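Long-range contact in acyl-coenzyme A oxidase (Caenorhabditis elegans, PDB 5K3H), which catalyses the FAD-dependent, oxygen-consuming desaturation of acyl-CoA thioesters to trans-2-enoyl-CoA, the first step of peroxisomal beta-oxidation, releasing hydrogen peroxide: residues T148-E153 and G191-S196. Sequence-based numbering, arbitrary orientation.
Sequences TYAQTE and GNLGKS
Thr148 and the loop Gly191-Leu193 illustrate how one threonine can fasten a strand to a loop distant in sequence by both of its branches. The polar branch makes the single hydrogen bond between the segments: the Thr148 hydroxyl donates through OG1 to Gly191 O at 2.6 Å. The donor lies in the carbonyl plane and approaches at a C=O...OG1 angle of 157°, nearly end-on to the oxygen. With OG1 anti to the backbone N (chi1 -178°), the hydroxyl faces the glycine while CG2 is turned toward the leucine.

The apolar branch continues the contact. Thr148 CG2 rests 3.8 Å from Leu193 CB and 3.9 Å from Leu193 CD1, the two side chains crossing at about a right angle. The other leucine methyl, CD2, reaches along the strand to Ala150 CB at 4.3 Å, so Leu193 spans two alternate strand residues.

Asn192, between these partners, contributes little to the contact itself; its amide is engaged by Asp249, Asn111 and Leu115, which probably helps to hold the loop in place. Within the beta domain, backbone bonds from Thr148 and Ala150 to Val201 join this strand to strand 199-208.

An alanine at Thr148 would probably leave Gly191 O without its hydroxyl donor and open a gap beside Leu193.

Both segments carry residues that in the holoenzyme bind FAD shared across the dimer, Tyr149 to Thr152 on one and Gly191 on the other. Donation from a neutral hydroxyl to a buried carbonyl, backed by apolar contacts, therefore implies a link needing no charged group, one that is likely to help hold the Gly191 peptide in position relative to the FAD-binding residues at and beyond the strand's end.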
loop_
_atom_site.group_PDB
_atom_site.type_symbol
_atom_site.label_atom_id
_atom_site.label_comp_id
_atom_site.label_asym_id
_atom_site.label_seq_id
_atom_site.Cartn_x
_atom_site.Cartn_y
_atom_site.Cartn_z
ATOM N N THR B 148 16.787 -23.451 -6.745
ATOM C CA THR B 148 15.652 -22.845 -6.076
ATOM C C THR B 148 14.776 -23.984 -5.564
ATOM O O THR B 148 15.115 -25.164 -5.694
ATOM C CB THR B 148 14.919 -21.881 -7.030
ATOM O OG1 THR B 148 13.818 -21.251 -6.361
ATOM C CG2 THR B 148 14.414 -22.626 -8.265
ATOM N N TYR B 149 13.643 -23.623 -4.972
ATOM C CA TYR B 149 12.704 -24.582 -4.409
ATOM C C TYR B 149 11.372 -24.365 -5.118
ATOM O O TYR B 149 10.847 -23.249 -5.133
ATOM C CB TYR B 149 12.594 -24.370 -2.899
ATOM C CG TYR B 149 11.797 -25.412 -2.164
ATOM C CD1 TYR B 149 12.405 -26.569 -1.724
ATOM C CD2 TYR B 149 10.454 -25.239 -1.888
ATOM C CE1 TYR B 149 11.702 -27.537 -1.042
ATOM C CE2 TYR B 149 9.735 -26.219 -1.199
ATOM C CZ TYR B 149 10.376 -27.361 -0.784
ATOM O OH TYR B 149 9.702 -28.345 -0.107
ATOM N N ALA B 150 10.845 -25.407 -5.745
ATOM C CA ALA B 150 9.716 -25.259 -6.667
ATOM C C ALA B 150 8.539 -26.037 -6.111
ATOM O O ALA B 150 8.461 -27.258 -6.274
ATOM C CB ALA B 150 10.088 -25.728 -8.074
ATOM N N GLN B 151 7.633 -25.333 -5.436
ATOM C CA GLN B 151 6.466 -25.975 -4.839
ATOM C C GLN B 151 5.158 -25.455 -5.419
ATOM O O GLN B 151 4.351 -26.241 -5.935
ATOM C CB GLN B 151 6.505 -25.796 -3.315
ATOM C CG GLN B 151 5.323 -26.385 -2.599
ATOM C CD GLN B 151 5.442 -26.201 -1.106
ATOM O OE1 GLN B 151 4.564 -25.617 -0.458
ATOM N NE2 GLN B 151 6.544 -26.709 -0.541
ATOM N N THR B 152 4.927 -24.153 -5.356
ATOM C CA THR B 152 3.615 -23.635 -5.677
ATOM C C THR B 152 3.323 -23.774 -7.166
ATOM O O THR B 152 4.207 -23.671 -8.023
ATOM C CB THR B 152 3.506 -22.179 -5.251
ATOM O OG1 THR B 152 4.394 -21.404 -6.046
ATOM C CG2 THR B 152 3.859 -22.019 -3.770
ATOM N N GLU B 153 2.051 -23.977 -7.465
ATOM C CA GLU B 153 1.601 -24.204 -8.816
ATOM C C GLU B 153 0.630 -23.105 -9.213
ATOM O O GLU B 153 0.065 -22.414 -8.361
ATOM C CB GLU B 153 0.955 -25.578 -8.931
ATOM C CG GLU B 153 1.960 -26.679 -8.831
ATOM C CD GLU B 153 1.324 -28.029 -8.678
ATOM O OE1 GLU B 153 0.073 -28.103 -8.762
ATOM O OE2 GLU B 153 2.071 -29.014 -8.471
ATOM N N GLY B 191 11.067 -18.347 -6.819
ATOM C CA GLY B 191 12.007 -17.288 -7.137
ATOM C C GLY B 191 13.235 -17.842 -7.832
ATOM O O GLY B 191 13.648 -18.980 -7.591
ATOM N N ASN B 192 13.767 -17.059 -8.773
ATOM C CA ASN B 192 14.982 -17.375 -9.521
ATOM C C ASN B 192 14.860 -18.658 -10.340
ATOM O O ASN B 192 15.880 -19.209 -10.779
ATOM C CB ASN B 192 16.190 -17.441 -8.591
ATOM C CG ASN B 192 16.388 -16.153 -7.850
ATOM O OD1 ASN B 192 16.479 -16.138 -6.623
ATOM N ND2 ASN B 192 16.428 -15.049 -8.588
ATOM N N LEU B 193 13.632 -19.154 -10.523
ATOM C CA LEU B 193 13.363 -20.366 -11.281
ATOM C C LEU B 193 13.286 -20.108 -12.780
ATOM O O LEU B 193 13.547 -21.018 -13.577
ATOM C CB LEU B 193 12.048 -20.999 -10.809
ATOM C CG LEU B 193 11.533 -22.207 -11.610
ATOM C CD1 LEU B 193 12.540 -23.358 -11.594
ATOM C CD2 LEU B 193 10.161 -22.691 -11.114
ATOM N N GLY B 194 12.915 -18.896 -13.183
ATOM C CA GLY B 194 12.569 -18.674 -14.576
ATOM C C GLY B 194 13.773 -18.666 -15.494
ATOM O O GLY B 194 13.713 -19.192 -16.612
ATOM N N LYS B 195 14.872 -18.052 -15.046
ATOM C CA LYS B 195 16.019 -17.794 -15.908
ATOM C C LYS B 195 17.373 -18.161 -15.302
ATOM O O LYS B 195 18.282 -18.562 -16.037
ATOM C CB LYS B 195 16.026 -16.313 -16.293
ATOM C CG LYS B 195 14.872 -15.925 -17.174
ATOM C CD LYS B 195 14.964 -16.723 -18.475
ATOM C CE LYS B 195 13.713 -16.613 -19.313
ATOM N NZ LYS B 195 13.836 -17.321 -20.626
ATOM N N SER B 196 17.510 -18.068 -13.973
ATOM C CA SER B 196 18.803 -18.163 -13.296
ATOM C C SER B 196 19.161 -19.588 -12.903
ATOM O O SER B 196 20.316 -20.005 -13.061
ATOM C CB SER B 196 18.820 -17.301 -12.024
ATOM O OG SER B 196 18.583 -15.929 -12.296
#